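Local coordinates for protein BIS(5'-nucleosyl)-tetraphosphatase (Diadenosine tetraphosphatase), putative (Plasmodium falciparum, PDB 5CFJ) that probably hydrolyses diadenosine tetraphosphate asymmetrically, as a nucleotide-binding member of the Nudix hydrolase family, at residues 71-85 and 96-110. Numbering follows the deposited sequence.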
# COMPACT_ATOMS: atom_id res chain seq x y z
N ILE A 71 -8.05 8.89 -3.45
CA ILE A 71 -8.32 8.05 -4.61
C ILE A 71 -9.38 7.01 -4.27
O ILE A 71 -9.18 6.18 -3.39
CB ILE A 71 -7.04 7.34 -5.11
CG1 ILE A 71 -5.97 8.37 -5.49
CG2 ILE A 71 -7.36 6.42 -6.27
CD1 ILE A 71 -4.63 7.75 -5.83
N ASN A 72 -10.51 7.07 -4.97
CA ASN A 72 -11.61 6.14 -4.74
C ASN A 72 -11.51 4.93 -5.65
O ASN A 72 -10.74 4.92 -6.61
CB ASN A 72 -12.95 6.85 -4.96
CG ASN A 72 -14.03 6.34 -4.03
OD1 ASN A 72 -13.96 5.23 -3.51
ND2 ASN A 72 -15.03 7.17 -3.80
N LYS A 73 -12.30 3.90 -5.36
CA LYS A 73 -12.14 2.62 -6.04
C LYS A 73 -12.50 2.65 -7.52
O LYS A 73 -12.08 1.77 -8.26
CB LYS A 73 -12.94 1.53 -5.33
CG LYS A 73 -14.43 1.71 -5.38
CD LYS A 73 -15.13 0.48 -4.82
CE LYS A 73 -16.63 0.60 -4.91
NZ LYS A 73 -17.30 -0.63 -4.40
N ASP A 74 -13.24 3.65 -7.96
CA ASP A 74 -13.54 3.75 -9.39
C ASP A 74 -12.28 4.07 -10.19
O ASP A 74 -12.27 3.94 -11.41
CB ASP A 74 -14.62 4.81 -9.65
CG ASP A 74 -14.17 6.19 -9.26
OD1 ASP A 74 -14.04 6.43 -8.04
OD2 ASP A 74 -13.94 7.03 -10.16
N LYS A 75 -11.22 4.49 -9.51
CA LYS A 75 -9.97 4.85 -10.17
C LYS A 75 -9.02 3.68 -10.39
O LYS A 75 -8.01 3.82 -11.07
CB LYS A 75 -9.23 5.93 -9.37
CG LYS A 75 -10.04 7.19 -9.15
CD LYS A 75 -10.48 7.80 -10.46
CE LYS A 75 -11.10 9.17 -10.24
NZ LYS A 75 -12.28 9.13 -9.34
N TYR A 76 -9.32 2.54 -9.78
CA TYR A 76 -8.40 1.42 -9.89
C TYR A 76 -9.12 0.10 -10.09
O TYR A 76 -10.30 -0.04 -9.79
CB TYR A 76 -7.46 1.37 -8.67
CG TYR A 76 -8.08 1.39 -7.30
CD1 TYR A 76 -8.71 0.27 -6.77
CD2 TYR A 76 -7.99 2.53 -6.50
CE1 TYR A 76 -9.25 0.29 -5.49
CE2 TYR A 76 -8.51 2.55 -5.22
CZ TYR A 76 -9.15 1.44 -4.73
OH TYR A 76 -9.68 1.47 -3.45
N LYS A 77 -8.38 -0.85 -10.64
CA LYS A 77 -8.87 -2.20 -10.87
C LYS A 77 -8.34 -3.10 -9.78
O LYS A 77 -7.12 -3.29 -9.67
CB LYS A 77 -8.42 -2.71 -12.23
CG LYS A 77 -8.90 -4.10 -12.55
CD LYS A 77 -8.32 -4.57 -13.87
CE LYS A 77 -8.70 -6.00 -14.20
NZ LYS A 77 -8.13 -6.38 -15.52
N LEU A 78 -9.22 -3.64 -8.97
CA LEU A 78 -8.83 -4.61 -7.95
C LEU A 78 -8.37 -5.88 -8.64
O LEU A 78 -9.08 -6.43 -9.49
CB LEU A 78 -9.97 -4.88 -6.97
CG LEU A 78 -10.33 -3.73 -6.03
CD1 LEU A 78 -11.70 -3.96 -5.41
CD2 LEU A 78 -9.28 -3.55 -4.95
N LEU A 79 -7.18 -6.33 -8.30
CA LEU A 79 -6.62 -7.53 -8.90
C LEU A 79 -6.70 -8.71 -7.95
O LEU A 79 -6.89 -8.55 -6.74
CB LEU A 79 -5.17 -7.30 -9.33
CG LEU A 79 -5.00 -6.13 -10.30
CD1 LEU A 79 -3.54 -5.93 -10.64
CD2 LEU A 79 -5.83 -6.33 -11.57
N ASN A 80 -6.53 -9.90 -8.49
CA ASN A 80 -6.68 -11.12 -7.72
C ASN A 80 -5.41 -11.50 -6.94
O ASN A 80 -4.89 -12.60 -7.07
CB ASN A 80 -7.08 -12.26 -8.64
CG ASN A 80 -7.43 -13.49 -7.89
OD1 ASN A 80 -8.03 -13.41 -6.81
ND2 ASN A 80 -7.04 -14.65 -8.41
N TYR A 81 -4.92 -10.57 -6.13
CA TYR A 81 -3.74 -10.82 -5.31
C TYR A 81 -3.94 -10.16 -3.96
O TYR A 81 -4.29 -8.99 -3.88
CB TYR A 81 -2.47 -10.27 -5.98
CG TYR A 81 -1.23 -10.46 -5.14
CD1 TYR A 81 -0.89 -9.54 -4.16
CD2 TYR A 81 -0.42 -11.57 -5.31
CE1 TYR A 81 0.23 -9.71 -3.36
CE2 TYR A 81 0.71 -11.75 -4.51
CZ TYR A 81 1.03 -10.81 -3.55
OH TYR A 81 2.14 -10.98 -2.76
N GLN A 82 -3.69 -10.91 -2.90
CA GLN A 82 -3.67 -10.35 -1.55
C GLN A 82 -2.61 -11.06 -0.73
O GLN A 82 -2.26 -12.21 -1.01
CB GLN A 82 -5.02 -10.48 -0.87
CG GLN A 82 -5.42 -11.92 -0.61
CD GLN A 82 -6.69 -12.03 0.21
OE1 GLN A 82 -6.66 -12.46 1.36
NE2 GLN A 82 -7.82 -11.67 -0.39
N LYS A 83 -2.10 -10.37 0.27
CA LYS A 83 -1.17 -11.02 1.19
C LYS A 83 -1.32 -10.43 2.57
O LYS A 83 -1.46 -9.21 2.73
CB LYS A 83 0.28 -10.88 0.72
CG LYS A 83 1.26 -11.75 1.54
CD LYS A 83 2.69 -11.71 1.06
CE LYS A 83 3.54 -12.68 1.88
NZ LYS A 83 4.97 -12.70 1.46
N THR A 84 -1.27 -11.30 3.56
CA THR A 84 -1.30 -10.90 4.96
C THR A 84 0.11 -10.98 5.53
O THR A 84 0.78 -12.00 5.42
CB THR A 84 -2.28 -11.76 5.75
OG1 THR A 84 -3.59 -11.60 5.20
CG2 THR A 84 -2.31 -11.35 7.19
N LEU A 85 0.55 -9.88 6.11
CA LEU A 85 1.85 -9.79 6.77
C LEU A 85 1.63 -9.76 8.26
O LEU A 85 0.88 -8.95 8.76
CB LEU A 85 2.58 -8.51 6.35
CG LEU A 85 2.74 -8.25 4.86
CD1 LEU A 85 3.53 -6.98 4.62
CD2 LEU A 85 3.38 -9.43 4.16
N THR A 96 -1.35 -7.12 8.83
CA THR A 96 -1.88 -6.22 7.83
C THR A 96 -2.13 -7.00 6.55
O THR A 96 -1.25 -7.70 6.09
CB THR A 96 -0.95 -5.04 7.55
OG1 THR A 96 -0.75 -4.31 8.77
CG2 THR A 96 -1.56 -4.13 6.51
N THR A 97 -3.33 -6.88 6.00
CA THR A 97 -3.66 -7.52 4.74
C THR A 97 -3.71 -6.48 3.65
O THR A 97 -4.42 -5.47 3.78
CB THR A 97 -4.99 -8.25 4.83
OG1 THR A 97 -4.91 -9.25 5.85
CG2 THR A 97 -5.33 -8.93 3.52
N TYR A 98 -2.94 -6.70 2.59
CA TYR A 98 -2.92 -5.82 1.43
C TYR A 98 -3.59 -6.49 0.25
O TYR A 98 -3.35 -7.67 -0.02
CB TYR A 98 -1.49 -5.44 1.05
CG TYR A 98 -0.80 -4.57 2.06
CD1 TYR A 98 -1.07 -3.21 2.12
CD2 TYR A 98 0.12 -5.10 2.96
CE1 TYR A 98 -0.43 -2.40 3.05
CE2 TYR A 98 0.76 -4.30 3.88
CZ TYR A 98 0.48 -2.95 3.93
OH TYR A 98 1.11 -2.13 4.84
N TYR A 99 -4.41 -5.72 -0.46
CA TYR A 99 -5.11 -6.16 -1.67
C TYR A 99 -4.53 -5.38 -2.83
O TYR A 99 -4.52 -4.16 -2.80
CB TYR A 99 -6.62 -5.91 -1.56
CG TYR A 99 -7.25 -6.49 -0.31
CD1 TYR A 99 -7.29 -5.75 0.87
CD2 TYR A 99 -7.77 -7.78 -0.29
CE1 TYR A 99 -7.86 -6.27 2.02
CE2 TYR A 99 -8.34 -8.30 0.87
CZ TYR A 99 -8.36 -7.54 2.01
OH TYR A 99 -8.91 -8.04 3.16
N LEU A 100 -4.04 -6.08 -3.85
CA LEU A 100 -3.42 -5.41 -4.99
C LEU A 100 -4.45 -4.74 -5.89
O LEU A 100 -5.50 -5.32 -6.18
CB LEU A 100 -2.62 -6.42 -5.81
CG LEU A 100 -1.80 -5.93 -7.00
CD1 LEU A 100 -0.67 -4.99 -6.57
CD2 LEU A 100 -1.24 -7.10 -7.78
N ALA A 101 -4.16 -3.53 -6.34
CA ALA A 101 -5.01 -2.85 -7.31
C ALA A 101 -4.15 -2.05 -8.27
O ALA A 101 -3.10 -1.55 -7.88
CB ALA A 101 -6.00 -1.93 -6.61
N MET A 102 -4.58 -1.95 -9.52
CA MET A 102 -3.85 -1.15 -10.49
C MET A 102 -4.59 0.14 -10.79
O MET A 102 -5.74 0.15 -11.22
CB MET A 102 -3.60 -1.92 -11.78
CG MET A 102 -2.61 -1.21 -12.69
SD MET A 102 -2.39 -2.09 -14.24
CE MET A 102 -1.81 -3.68 -13.67
N LEU A 103 -3.90 1.25 -10.54
CA LEU A 103 -4.41 2.56 -10.84
C LEU A 103 -4.47 2.68 -12.35
O LEU A 103 -3.49 2.43 -13.03
CB LEU A 103 -3.52 3.63 -10.23
CG LEU A 103 -4.01 5.07 -10.29
CD1 LEU A 103 -5.28 5.26 -9.48
CD2 LEU A 103 -2.90 5.97 -9.81
N LEU A 104 -5.64 3.05 -12.87
CA LEU A 104 -5.86 3.04 -14.31
C LEU A 104 -5.32 4.31 -14.98
O LEU A 104 -4.90 4.28 -16.14
CB LEU A 104 -7.36 2.85 -14.58
CG LEU A 104 -7.83 1.46 -14.10
CD1 LEU A 104 -9.29 1.43 -13.67
CD2 LEU A 104 -7.57 0.45 -15.20
N ASN A 105 -5.31 5.42 -14.25
CA ASN A 105 -4.68 6.66 -14.68
C ASN A 105 -3.47 6.94 -13.80
O ASN A 105 -3.63 7.33 -12.64
CB ASN A 105 -5.66 7.82 -14.60
CG ASN A 105 -4.99 9.16 -14.76
OD1 ASN A 105 -3.97 9.29 -15.43
ND2 ASN A 105 -5.57 10.18 -14.15
N ASN A 106 -2.27 6.78 -14.34
CA ASN A 106 -1.05 6.95 -13.54
C ASN A 106 -0.97 8.26 -12.81
O ASN A 106 -0.35 8.35 -11.76
CB ASN A 106 0.20 6.85 -14.41
CG ASN A 106 0.57 5.45 -14.73
OD1 ASN A 106 -0.28 4.58 -14.85
ND2 ASN A 106 1.87 5.21 -14.87
N GLU A 107 -1.58 9.28 -13.40
CA GLU A 107 -1.37 10.65 -12.96
C GLU A 107 -2.48 11.20 -12.06
O GLU A 107 -2.58 12.40 -11.86
CB GLU A 107 -1.19 11.55 -14.19
CG GLU A 107 -0.07 11.03 -15.10
CD GLU A 107 0.21 11.92 -16.28
OE1 GLU A 107 0.67 13.06 -16.07
OE2 GLU A 107 -0.02 11.48 -17.42
N GLU A 108 -3.29 10.31 -11.49
CA GLU A 108 -4.30 10.73 -10.52
C GLU A 108 -3.68 11.59 -9.42
O GLU A 108 -2.59 11.28 -8.93
CB GLU A 108 -4.99 9.52 -9.89
CG GLU A 108 -6.19 9.00 -10.63
CD GLU A 108 -7.22 10.08 -10.92
OE1 GLU A 108 -7.96 10.50 -10.01
OE2 GLU A 108 -7.27 10.52 -12.08
N ASN A 109 -4.37 12.66 -9.03
CA ASN A 109 -3.87 13.58 -8.01
C ASN A 109 -3.96 12.98 -6.61
O ASN A 109 -5.06 12.78 -6.09
CB ASN A 109 -4.65 14.89 -8.08
CG ASN A 109 -4.13 15.94 -7.10
OD1 ASN A 109 -2.94 16.00 -6.78
ND2 ASN A 109 -5.03 16.80 -6.64
N VAL A 110 -2.82 12.69 -6.00
CA VAL A 110 -2.79 12.18 -4.63
C VAL A 110 -2.98 13.32 -3.64
O VAL A 110 -2.24 14.30 -3.67
CB VAL A 110 -1.47 11.44 -4.33
CG1 VAL A 110 -1.40 11.02 -2.88
CG2 VAL A 110 -1.31 10.24 -5.26
O HOH W 1 -7.34 6.05 -12.36
O HOH W 2 -7.64 -6.72 -4.86
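Residues 76-85 run antiparallel to strand 96-103, paired from Tyr76 with Leu103 to Leu85 with Thr96, and a beta bulge between Leu78 and Gln82 shifts the register by two. At the bulge Leu100 uses both its backbone N and its O: the O accepts from Leu79 N, and the N donates almost straight (177°) to Tyr81 O. A water bridges Leu79 and Leu100, donating to Leu79 O (2.7 Å) and Leu100 O (2.9 Å). Leu100 turns its CD2 between the two residues flanking the corner at Asn80, meeting Leu79 CD1 at 3.9 Å and Tyr81 CB at 3.8 Å; Phe146 of helix 134-147 also touches it.

On the face bearing Tyr76, the Ala101 methyl meets the ring obliquely, CB to CD1 3.5 Å. Tyr76 holds CG between its backbone N and carbonyl carbon (chi1 52°), so that the near side of the ring meets Ala101 while its hydroxyl end leads away from strand 96-103, with Lys73 CA over one face, toward the rim, and Ile71 CG2 at the edge, in the ring plane. Farther along, Gln82 lies beside Tyr99, its amide NE2 3.6 Å from CE2 at the ring edge and the two planes nearly perpendicular. The hydroxyls of Thr84 and Thr97 then share a hydrogen bond, OG1 to OG1 2.8 Å. On the opposite face, Leu85 CD1 lies at the edge of the Tyr98 ring, and Lys83 NZ forms a salt bridge with Glu142 of helix 134-147.

This is a bulged beta hairpin of strands 76-89 and 92-103, part of the mixed sheet of the Nudix fold, with helices 57-69 and 134-147 packed against its two faces.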